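Local coordinates for protein SPD1 nuclease (PDB 2XGR) that probably cleaves DNA as a metal-dependent extracellular endonuclease of the His-Me finger clan, encoded by a prophage of Streptococcus pyogenes, at residues A[53-56]-A[60-63]; A[78-83]-A[125-130]; A[117-122]-A[130-135]; A[141-144]-A[148-151]. All coordinates share one frame; numbering follows the deposited sequence.

Contact 1. Residues A[53-56]-A[60-63]; sequences LLPF and YQLQ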
loop_
_atom_site.group_PDB
_atom_site.type_symbol
_atom_site.label_atom_id
_atom_site.label_comp_id
_atom_site.label_asym_id
_atom_site.label_seq_id
_atom_site.Cartn_x
_atom_site.Cartn_y
_atom_site.Cartn_z
ATOM N N LEU A 53 12.211 4.703 -5.382
ATOM C CA LEU A 53 12.244 4.316 -3.956
ATOM C C LEU A 53 12.658 5.523 -3.111
ATOM O O LEU A 53 13.135 6.576 -3.664
ATOM C CB LEU A 53 13.261 3.192 -3.759
ATOM C CG LEU A 53 13.175 2.048 -4.819
ATOM C CD1 LEU A 53 14.171 0.965 -4.463
ATOM C CD2 LEU A 53 11.728 1.489 -4.711
ATOM N N LEU A 54 12.474 5.396 -1.808
ATOM C CA LEU A 54 13.063 6.386 -0.851
ATOM C C LEU A 54 14.583 6.094 -0.762
ATOM O O LEU A 54 15.014 4.924 -0.955
ATOM C CB LEU A 54 12.408 6.225 0.515
ATOM C CG LEU A 54 10.979 6.748 0.528
ATOM C CD1 LEU A 54 10.367 6.415 1.883
ATOM C CD2 LEU A 54 10.971 8.265 0.279
ATOM N N PRO A 55 15.405 7.142 -0.505
ATOM C CA PRO A 55 16.853 6.873 -0.290
ATOM C C PRO A 55 17.042 5.894 0.886
ATOM O O PRO A 55 16.284 5.889 1.839
ATOM C CB PRO A 55 17.413 8.265 0.075
ATOM C CG PRO A 55 16.562 9.235 -0.709
ATOM C CD PRO A 55 15.107 8.594 -0.431
ATOM N N PHE A 56 17.995 4.987 0.781
ATOM C CA PHE A 56 18.187 4.014 1.843
ATOM C C PHE A 56 19.178 4.636 2.835
ATOM O O PHE A 56 20.379 4.697 2.564
ATOM C CB PHE A 56 18.792 2.760 1.290
ATOM C CG PHE A 56 19.079 1.732 2.328
ATOM C CD1 PHE A 56 18.082 1.316 3.201
ATOM C CD2 PHE A 56 20.322 1.161 2.426
ATOM C CE1 PHE A 56 18.324 0.429 4.214
ATOM C CE2 PHE A 56 20.551 0.180 3.406
ATOM C CZ PHE A 56 19.523 -0.186 4.298
ATOM N N TYR A 60 13.996 4.528 9.615
ATOM C CA TYR A 60 12.571 4.596 9.230
ATOM C C TYR A 60 12.319 5.964 8.587
ATOM O O TYR A 60 12.740 6.999 9.153
ATOM C CB TYR A 60 11.747 4.482 10.513
ATOM C CG TYR A 60 10.264 4.740 10.340
ATOM C CD1 TYR A 60 9.409 3.676 10.023
ATOM C CD2 TYR A 60 9.758 6.046 10.331
ATOM C CE1 TYR A 60 8.072 3.855 9.930
ATOM C CE2 TYR A 60 8.361 6.251 10.176
ATOM C CZ TYR A 60 7.556 5.165 9.965
ATOM O OH TYR A 60 6.190 5.373 9.846
ATOM N N GLN A 61 11.514 5.975 7.510
ATOM C CA GLN A 61 11.092 7.227 6.879
ATOM C C GLN A 61 9.654 7.083 6.413
ATOM O O GLN A 61 9.289 6.008 5.854
ATOM C CB GLN A 61 11.868 7.470 5.568
ATOM C CG GLN A 61 13.356 7.518 5.659
ATOM C CD GLN A 61 14.004 7.322 4.295
ATOM O OE1 GLN A 61 13.841 8.149 3.397
ATOM N NE2 GLN A 61 14.806 6.298 4.177
ATOM N N LEU A 62 8.878 8.156 6.526
ATOM C CA LEU A 62 7.556 8.198 5.929
ATOM C C LEU A 62 7.474 9.526 5.216
ATOM O O LEU A 62 7.713 10.555 5.792
ATOM C CB LEU A 62 6.505 8.096 7.021
ATOM C CG LEU A 62 5.046 8.307 6.603
ATOM C CD1 LEU A 62 4.617 7.126 5.710
ATOM C CD2 LEU A 62 4.169 8.403 7.860
ATOM N N GLN A 63 7.221 9.465 3.916
ATOM C CA GLN A 63 7.087 10.685 3.118
ATOM C C GLN A 63 5.662 10.764 2.567
ATOM O O GLN A 63 5.218 9.823 1.925
ATOM C CB GLN A 63 8.189 10.638 2.045
ATOM C CG GLN A 63 8.391 12.024 1.391
ATOM C CD GLN A 63 9.835 12.293 0.906
ATOM O OE1 GLN A 63 10.012 13.170 0.054
ATOM N NE2 GLN A 63 10.847 11.543 1.399
#
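Q61 and L54 both set CG beside the backbone N and opposite the carbonyl carbon (chi1 -57° and -73°), and this turns the two side chains into the space between residues 53-56 and 60-63. There they slide past one another in opposite directions. Beyond CG the Q61 chain is extended, which carries its amide across to the backbone of P55. NE2 of Q61 donates to the carbonyl O of P55 at 2.8 Å, and the N-H...O angle of 178° makes the bond essentially straight. The donor approaches nearly along the C=O axis, and the oxygen lies in the plane of the Q61 amide, which would limit the turning of that amide. OE1 of Q61 packs 3.7 Å from CB of L54, and CD of P55 is 4.1 Å away from it. The branches of L54 divide the rest of the contact. CD1 rests 4.1 Å from CB of Q61, whereas CD2 meets NE2 of Q63 at 3.5 Å, a van der Waals approach of a methyl to an amide. Q63 is the more exposed of the two glutamines, and L54 is buried. L54 is also held through its backbone: its N donates to D180 and its O accepts from Q79 NE2, while F56 meets W178 edge-to-face. The geometry is that of a loop folding back beside the strand it leads into, tied across the two segments by one side-chain-to-backbone bond, where strand 61-64 pairs with strand 76-80 in the large antiparallel sheet of this nuclease fold.

Contact 2. Residues A[78-83]-A[125-130]; sequences IQLQDR and YQFCGL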
loop_
_atom_site.group_PDB
_atom_site.type_symbol
_atom_site.label_atom_id
_atom_site.label_comp_id
_atom_site.label_asym_id
_atom_site.label_seq_id
_atom_site.Cartn_x
_atom_site.Cartn_y
_atom_site.Cartn_z
ATOM N N ILE A 78 6.676 4.743 2.423
ATOM C CA ILE A 78 7.358 4.407 3.680
ATOM C C ILE A 78 8.575 3.530 3.409
ATOM O O ILE A 78 8.624 2.766 2.416
ATOM C CB ILE A 78 6.327 3.732 4.638
ATOM C CG1 ILE A 78 6.834 3.675 6.106
ATOM C CG2 ILE A 78 5.888 2.309 4.128
ATOM C CD1 ILE A 78 5.655 3.290 7.104
ATOM N N GLN A 79 9.546 3.600 4.308
ATOM C CA GLN A 79 10.628 2.619 4.247
ATOM C C GLN A 79 10.875 2.215 5.709
ATOM O O GLN A 79 11.108 3.087 6.566
ATOM C CB GLN A 79 11.843 3.236 3.524
ATOM C CG GLN A 79 12.894 2.149 3.228
ATOM C CD GLN A 79 14.068 2.686 2.487
ATOM O OE1 GLN A 79 15.161 2.793 3.074
ATOM N NE2 GLN A 79 13.867 3.064 1.203
ATOM N N LEU A 80 10.634 0.934 6.025
ATOM C CA LEU A 80 10.614 0.552 7.468
ATOM C C LEU A 80 11.110 -0.865 7.662
ATOM O O LEU A 80 11.124 -1.677 6.687
ATOM C CB LEU A 80 9.172 0.740 8.073
ATOM C CG LEU A 80 8.175 -0.416 7.793
ATOM C CD1 LEU A 80 6.987 -0.413 8.780
ATOM C CD2 LEU A 80 7.647 -0.347 6.248
ATOM N N GLN A 81 11.453 -1.180 8.919
ATOM C CA GLN A 81 11.544 -2.575 9.384
ATOM C C GLN A 81 10.387 -2.960 10.266
ATOM O O GLN A 81 9.645 -2.126 10.780
ATOM C CB GLN A 81 12.881 -2.786 10.168
ATOM C CG GLN A 81 14.132 -2.352 9.358
ATOM C CD GLN A 81 15.376 -2.531 10.238
ATOM O OE1 GLN A 81 15.444 -1.939 11.297
ATOM N NE2 GLN A 81 16.334 -3.308 9.790
ATOM N N ASP A 82 10.322 -4.268 10.551
ATOM C CA ASP A 82 9.269 -4.823 11.391
ATOM C C ASP A 82 9.238 -4.075 12.735
ATOM O O ASP A 82 8.149 -3.717 13.221
ATOM C CB ASP A 82 9.553 -6.292 11.672
ATOM C CG ASP A 82 8.519 -6.922 12.617
ATOM O OD1 ASP A 82 7.367 -7.052 12.266
ATOM O OD2 ASP A 82 8.862 -7.222 13.749
ATOM N N ARG A 83 10.428 -3.685 13.212
ATOM C CA ARG A 83 10.504 -3.059 14.562
ATOM C C ARG A 83 9.832 -1.712 14.645
ATOM O O ARG A 83 9.565 -1.192 15.744
ATOM C CB ARG A 83 11.961 -2.865 15.024
ATOM C CG ARG A 83 12.778 -1.874 14.214
ATOM C CD ARG A 83 14.268 -2.066 14.507
ATOM N NE ARG A 83 14.732 -3.383 13.993
ATOM C CZ ARG A 83 15.985 -3.834 14.029
ATOM N NH1 ARG A 83 16.927 -3.117 14.628
ATOM N NH2 ARG A 83 16.305 -5.015 13.498
ATOM N N TYR A 125 -2.347 1.341 8.423
ATOM C CA TYR A 125 -2.004 1.860 9.750
ATOM C C TYR A 125 -0.831 1.187 10.435
ATOM O O TYR A 125 0.019 1.886 11.009
ATOM C CB TYR A 125 -3.274 1.695 10.665
ATOM C CG TYR A 125 -3.030 2.254 12.020
ATOM C CD1 TYR A 125 -2.962 3.627 12.242
ATOM C CD2 TYR A 125 -2.734 1.409 13.062
ATOM C CE1 TYR A 125 -2.757 4.157 13.526
ATOM C CE2 TYR A 125 -2.543 1.925 14.367
ATOM C CZ TYR A 125 -2.483 3.290 14.559
ATOM O OH TYR A 125 -2.251 3.803 15.829
ATOM N N GLN A 126 -0.770 -0.150 10.444
ATOM C CA GLN A 126 0.258 -0.778 11.281
ATOM C C GLN A 126 1.642 -0.570 10.694
ATOM O O GLN A 126 2.654 -0.780 11.360
ATOM C CB GLN A 126 -0.011 -2.273 11.472
ATOM C CG GLN A 126 -1.272 -2.565 12.273
ATOM C CD GLN A 126 -1.256 -3.941 12.895
ATOM O OE1 GLN A 126 -1.836 -4.159 13.993
ATOM N NE2 GLN A 126 -0.683 -4.875 12.216
ATOM N N PHE A 127 1.723 -0.046 9.469
ATOM C CA PHE A 127 3.037 0.310 8.955
ATOM C C PHE A 127 3.379 1.702 9.394
ATOM O O PHE A 127 4.486 1.956 9.830
ATOM C CB PHE A 127 3.110 0.247 7.411
ATOM C CG PHE A 127 2.988 -1.155 6.852
ATOM C CD1 PHE A 127 3.421 -2.287 7.602
ATOM C CD2 PHE A 127 2.523 -1.358 5.576
ATOM C CE1 PHE A 127 3.359 -3.614 7.067
ATOM C CE2 PHE A 127 2.417 -2.675 5.036
ATOM C CZ PHE A 127 2.861 -3.793 5.763
ATOM N N CYS A 128 2.433 2.619 9.218
ATOM C CA CYS A 128 2.781 4.053 9.422
ATOM C C CYS A 128 2.287 4.688 10.731
ATOM O O CYS A 128 2.660 5.844 11.054
ATOM C CB CYS A 128 2.287 4.919 8.234
ATOM S SG CYS A 128 0.453 5.056 8.081
ATOM N N GLY A 129 1.333 4.061 11.394
ATOM C CA GLY A 129 0.838 4.635 12.638
ATOM C C GLY A 129 0.084 5.953 12.573
ATOM O O GLY A 129 -0.170 6.588 13.617
ATOM N N LEU A 130 -0.365 6.345 11.393
ATOM C CA LEU A 130 -1.077 7.638 11.188
ATOM C C LEU A 130 -2.581 7.518 11.321
ATOM O O LEU A 130 -3.185 6.581 10.827
ATOM C CB LEU A 130 -0.851 8.190 9.767
ATOM C CG LEU A 130 0.605 8.429 9.395
ATOM C CD1 LEU A 130 0.529 8.902 7.938
ATOM C CD2 LEU A 130 1.242 9.517 10.332
#
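I78 and L80, alternate residues of one strand, place their CA atoms 7.4 Å from that of C128 and 7.7 Å from that of F127, a spacing bridged here by side chains, with no hydrogen bond between the segments. I78 makes the closest approach: with CG1 opposite its backbone N (chi1 -165°) and the chain extended beyond, CD1 arrives at the C-terminal end of the one-turn helix 125-128. This methyl lies 3.3 Å from O of F127, a close methyl-to-carbonyl packing contact, and also 3.9 Å from CB of C128. L80 works alongside it through CD1, 3.6 Å from the same oxygen of F127 and 4.2 Å from CB of F127. The two methyls therefore converge on one peptide. In the fold this joins strand 76-80 of the large antiparallel sheet to the short helix that follows strand 119-121, consistent with the connection between the two strands of a His-Me finger hairpin. The F127 ring leads away from the strand, meeting L80 CD1 only obliquely, and packs on E164, L167 and D168 of helix 160-173. F127 is thus covered by the sheet at its base and by the long helix at its ring. The helix ends at C128; G129, the next residue, leaves helical geometry with a phi of 67°, and its N bonds to O of Y125 at 2.6 Å. Just beyond, N of L130 makes a weak bond to SG of C128 at 3.6 Å, while the C128 and L130 side chains both touch L62 of the neighbouring strand 61-64.

Contact 3. Residues A[117-122]-A[130-135]; sequences MNRGHL and LNDEPR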
loop_
_atom_site.group_PDB
_atom_site.type_symbol
_atom_site.label_atom_id
_atom_site.label_comp_id
_atom_site.label_asym_id
_atom_site.label_seq_id
_atom_site.Cartn_x
_atom_site.Cartn_y
_atom_site.Cartn_z
ATOM N N MET A 117 -19.007 8.022 0.651
ATOM C CA MET A 117 -17.940 7.018 0.798
ATOM C C MET A 117 -17.056 7.327 2.002
ATOM O O MET A 117 -16.883 8.490 2.382
ATOM C CB MET A 117 -17.106 7.001 -0.465
ATOM C CG MET A 117 -17.787 6.322 -1.668
ATOM S SD MET A 117 -16.579 6.480 -3.031
ATOM C CE MET A 117 -15.419 5.120 -2.609
ATOM N N ASN A 118 -16.499 6.271 2.618
ATOM C CA ASN A 118 -15.648 6.437 3.779
ATOM C C ASN A 118 -14.246 6.559 3.189
ATOM O O ASN A 118 -14.071 6.198 2.028
ATOM C CB ASN A 118 -15.695 5.146 4.627
ATOM C CG ASN A 118 -17.037 4.953 5.330
ATOM O OD1 ASN A 118 -17.770 3.984 5.063
ATOM N ND2 ASN A 118 -17.409 5.930 6.133
ATOM N N ARG A 119 -13.288 6.960 4.009
ATOM C CA ARG A 119 -11.884 7.111 3.586
ATOM C C ARG A 119 -10.983 5.990 4.168
ATOM O O ARG A 119 -11.119 5.588 5.323
ATOM C CB ARG A 119 -11.378 8.467 4.036
ATOM C CG ARG A 119 -11.955 9.662 3.191
ATOM C CD ARG A 119 -11.191 10.940 3.494
ATOM N NE ARG A 119 -11.268 11.304 4.899
ATOM C CZ ARG A 119 -10.463 12.187 5.506
ATOM N NH1 ARG A 119 -9.480 12.815 4.846
ATOM N NH2 ARG A 119 -10.651 12.458 6.800
ATOM N N GLY A 120 -10.133 5.455 3.311
ATOM C CA GLY A 120 -9.213 4.401 3.716
ATOM C C GLY A 120 -7.778 4.881 3.586
ATOM O O GLY A 120 -7.441 5.895 2.879
ATOM N N HIS A 121 -6.880 4.194 4.296
ATOM C CA HIS A 121 -5.513 4.610 4.294
ATOM C C HIS A 121 -4.842 4.297 2.934
ATOM O O HIS A 121 -5.224 3.338 2.260
ATOM C CB HIS A 121 -4.720 3.749 5.313
ATOM C CG HIS A 121 -4.852 4.246 6.733
ATOM N ND1 HIS A 121 -6.074 4.370 7.353
ATOM C CD2 HIS A 121 -3.929 4.603 7.652
ATOM C CE1 HIS A 121 -5.900 4.838 8.579
ATOM N NE2 HIS A 121 -4.611 4.951 8.797
ATOM N N LEU A 122 -3.828 5.102 2.583
ATOM C CA LEU A 122 -2.935 4.731 1.471
ATOM C C LEU A 122 -1.922 3.676 2.010
ATOM O O LEU A 122 -2.068 2.506 1.720
ATOM C CB LEU A 122 -2.220 5.961 0.893
ATOM C CG LEU A 122 -3.227 6.971 0.207
ATOM C CD1 LEU A 122 -2.385 8.243 -0.279
ATOM C CD2 LEU A 122 -3.853 6.321 -1.057
ATOM N N LEU A 130 -0.365 6.345 11.393
ATOM C CA LEU A 130 -1.077 7.638 11.188
ATOM C C LEU A 130 -2.581 7.518 11.321
ATOM O O LEU A 130 -3.185 6.581 10.827
ATOM C CB LEU A 130 -0.851 8.190 9.767
ATOM C CG LEU A 130 0.605 8.429 9.395
ATOM C CD1 LEU A 130 0.529 8.902 7.938
ATOM C CD2 LEU A 130 1.242 9.517 10.332
ATOM N N ASN A 131 -3.158 8.457 12.066
ATOM C CA ASN A 131 -4.609 8.510 12.299
ATOM C C ASN A 131 -5.091 9.839 11.720
ATOM O O ASN A 131 -4.563 10.898 12.089
ATOM C CB ASN A 131 -4.859 8.557 13.818
ATOM C CG ASN A 131 -4.568 7.216 14.499
ATOM O OD1 ASN A 131 -5.282 6.242 14.265
ATOM N ND2 ASN A 131 -3.504 7.156 15.310
ATOM N N ASP A 132 -6.103 9.764 10.866
ATOM C CA ASP A 132 -6.761 10.966 10.326
ATOM C C ASP A 132 -5.880 11.937 9.570
ATOM O O ASP A 132 -6.196 13.122 9.539
ATOM C CB ASP A 132 -7.521 11.743 11.414
ATOM C CG ASP A 132 -9.025 11.692 11.204
ATOM O OD1 ASP A 132 -9.689 10.913 11.947
ATOM O OD2 ASP A 132 -9.535 12.403 10.280
ATOM N N GLU A 133 -4.790 11.479 8.965
ATOM C CA GLU A 133 -3.898 12.380 8.231
ATOM C C GLU A 133 -4.386 12.430 6.781
ATOM O O GLU A 133 -4.406 11.419 6.088
ATOM C CB GLU A 133 -2.444 11.846 8.343
ATOM C CG GLU A 133 -1.441 12.398 7.277
ATOM C CD GLU A 133 -1.501 13.896 7.225
ATOM O OE1 GLU A 133 -1.556 14.471 8.330
ATOM O OE2 GLU A 133 -1.791 14.526 6.176
ATOM N N PRO A 134 -4.855 13.614 6.295
ATOM C CA PRO A 134 -5.510 13.562 4.999
ATOM C C PRO A 134 -4.570 13.158 3.865
ATOM O O PRO A 134 -5.068 12.697 2.823
ATOM C CB PRO A 134 -6.016 15.014 4.792
ATOM C CG PRO A 134 -5.273 15.792 5.767
ATOM C CD PRO A 134 -5.059 14.914 6.948
ATOM N N ARG A 135 -3.285 13.455 4.008
ATOM C CA ARG A 135 -2.306 13.068 2.933
ATOM C C ARG A 135 -2.075 11.563 2.834
ATOM O O ARG A 135 -1.465 11.089 1.870
ATOM C CB ARG A 135 -0.961 13.677 3.188
ATOM C CG ARG A 135 -1.067 15.201 2.982
ATOM C CD ARG A 135 0.211 15.803 3.562
ATOM N NE ARG A 135 0.023 17.232 3.682
ATOM C CZ ARG A 135 -0.645 17.878 4.644
ATOM N NH1 ARG A 135 -1.409 17.252 5.598
ATOM N NH2 ARG A 135 -0.523 19.205 4.637
HETATM O O HOH W 1 -7.715 13.255 2.466
#
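H121 NE2 donates to the carbonyl O of L130 at 3.0 Å, the one direct hydrogen bond between residues 117-122 and 130-135. Its N-H...O angle of 153° is moderately bent, and the oxygen sits at the ring edge, 16° out of the imidazole plane. The sequence N118-R119-G120-H121 probably corresponds to the DRGH motif of the nonspecific endonucleases, on what would be the first strand of the beta-beta-alpha (His-Me) finger. The bond would restrict rotation of the histidine ring. Within the loop E133 OE2 accepts from both N and NH1 of R135, each at 2.8 Å, the NH1 bond being part of a salt bridge. R119 adds two further polar links across the contact. Its NH1 reaches a water at 3.0 Å, in the guanidinium plane, and that water donates to O of P134. Its NH2 approaches OD2 of D132 at 3.7 Å, a long salt bridge with the guanidinium and carboxylate planes 62° apart. The same arginine lies alongside P134, pointing the same way. L122, which also touches V183 and P185 of strand 178-186, places its CD1 methyl 3.7 Å from O of R135.

Contact 4. Residues A[141-144]-A[148-151]; sequences TAWL and AYSG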
loop_
_atom_site.group_PDB
_atom_site.type_symbol
_atom_site.label_atom_id
_atom_site.label_comp_id
_atom_site.label_asym_id
_atom_site.label_seq_id
_atom_site.Cartn_x
_atom_site.Cartn_y
_atom_site.Cartn_z
ATOM N N THR A 141 -13.673 2.175 -1.446
ATOM C CA THR A 141 -14.633 1.101 -1.162
ATOM C C THR A 141 -14.139 0.165 -0.069
ATOM O O THR A 141 -12.940 -0.016 0.123
ATOM C CB THR A 141 -15.022 0.266 -2.378
ATOM O OG1 THR A 141 -13.912 -0.502 -2.850
ATOM C CG2 THR A 141 -15.590 1.204 -3.544
ATOM N N ALA A 142 -15.095 -0.414 0.669
ATOM C CA ALA A 142 -14.731 -1.456 1.674
ATOM C C ALA A 142 -14.103 -2.653 0.990
ATOM O O ALA A 142 -13.111 -3.188 1.488
ATOM C CB ALA A 142 -16.070 -1.891 2.434
ATOM N N TRP A 143 -14.582 -2.992 -0.219
ATOM C CA TRP A 143 -14.007 -4.031 -1.044
ATOM C C TRP A 143 -12.506 -3.774 -1.283
ATOM O O TRP A 143 -11.672 -4.674 -1.045
ATOM C CB TRP A 143 -14.792 -4.141 -2.410
ATOM C CG TRP A 143 -14.389 -5.268 -3.275
ATOM C CD1 TRP A 143 -13.612 -5.197 -4.397
ATOM C CD2 TRP A 143 -14.806 -6.622 -3.167
ATOM N NE1 TRP A 143 -13.459 -6.441 -4.952
ATOM C CE2 TRP A 143 -14.204 -7.334 -4.233
ATOM C CE3 TRP A 143 -15.669 -7.303 -2.294
ATOM C CZ2 TRP A 143 -14.419 -8.693 -4.439
ATOM C CZ3 TRP A 143 -15.887 -8.654 -2.517
ATOM C CH2 TRP A 143 -15.236 -9.334 -3.544
ATOM N N LEU A 144 -12.160 -2.563 -1.715
ATOM C CA LEU A 144 -10.730 -2.251 -1.980
ATOM C C LEU A 144 -9.944 -2.255 -0.656
ATOM O O LEU A 144 -8.803 -2.706 -0.581
ATOM C CB LEU A 144 -10.600 -0.883 -2.641
ATOM C CG LEU A 144 -9.136 -0.459 -2.850
ATOM C CD1 LEU A 144 -8.293 -1.491 -3.577
ATOM C CD2 LEU A 144 -9.159 0.871 -3.624
ATOM N N ALA A 148 -13.746 -7.103 1.355
ATOM C CA ALA A 148 -15.101 -7.596 1.609
ATOM C C ALA A 148 -16.008 -6.402 1.821
ATOM O O ALA A 148 -15.568 -5.335 2.274
ATOM C CB ALA A 148 -15.109 -8.475 2.878
ATOM N N TYR A 149 -17.305 -6.627 1.629
ATOM C CA TYR A 149 -18.322 -5.539 1.799
ATOM C C TYR A 149 -18.473 -5.280 3.271
ATOM O O TYR A 149 -18.640 -4.156 3.674
ATOM C CB TYR A 149 -19.721 -5.939 1.305
ATOM C CG TYR A 149 -19.823 -6.756 0.014
ATOM C CD1 TYR A 149 -19.356 -6.267 -1.209
ATOM C CD2 TYR A 149 -20.511 -7.975 0.008
ATOM C CE1 TYR A 149 -19.480 -7.020 -2.382
ATOM C CE2 TYR A 149 -20.646 -8.719 -1.156
ATOM C CZ TYR A 149 -20.113 -8.253 -2.341
ATOM O OH TYR A 149 -20.266 -9.038 -3.480
ATOM N N SER A 150 -18.416 -6.344 4.072
ATOM C CA SER A 150 -18.430 -6.176 5.509
ATOM C C SER A 150 -17.323 -7.026 6.092
ATOM O O SER A 150 -17.064 -8.129 5.601
ATOM C CB SER A 150 -19.790 -6.611 6.083
ATOM O OG SER A 150 -19.948 -8.010 5.944
ATOM N N GLY A 151 -16.570 -6.458 7.018
ATOM C CA GLY A 151 -15.538 -7.244 7.652
ATOM C C GLY A 151 -14.290 -7.209 6.803
ATOM O O GLY A 151 -13.986 -6.176 6.221
#
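W143 leaves the first turn of its helix with CG opposite the backbone N (chi1 -174°), which lays the indole beside residues 148-151. From CB the side chain runs into the indole, and it is CE3 that first meets the other segment, 4.0 Å from CA of A148 and 3.8 Å from CE1 of Y149. The next atom, CZ3, stays 3.9 Å from the same CE1. The six-membered ring and the Y149 ring are near parallel, with planes 28° apart, but centroids 5.4 Å apart show them slid so far that they barely overlap. The two side chains run side by side in the same direction. On the indole's other rim, NE1 donates to E158. Helix 142-146 comes next after strand 137-139, consistent with the helix of a beta-beta-alpha finger. T141 is its N-cap: OG1 accepts from N of L144 at 2.9 Å, and it also bonds to O of S235. Apart from the rings, the returning chain lies against the first turn itself. CB of A142 meets O of A148 at 3.5 Å and O of Y149 at 3.6 Å, methyl-to-carbonyl contacts without a hydrogen bond.

In the fold
Contact 2 is the fully buried one, with no hydrogen bond across it, only aliphatic groups packed on the helix end; contact 1 is partly buried and has one straight hydrogen bond from a glutamine amide to a carbonyl, while contacts 3 and 4 lie at the surface. Contacts 1 and 2 hold adjoining strands, 61-64 and 76-80, and Q61 O probably bonds to Q79 N between them. Contacts 2 and 3 share L130, whose side chain packs on L62 of contact 1, so the loop common to both meets strand 61-64. Contact 3 relies on polar and water-mediated links, contact 4 on slid rings and methyl-carbonyl packing. M117 CE touches T141 N, joining these two, whereas contacts 1 and 4 lie about 30 Å apart between centres.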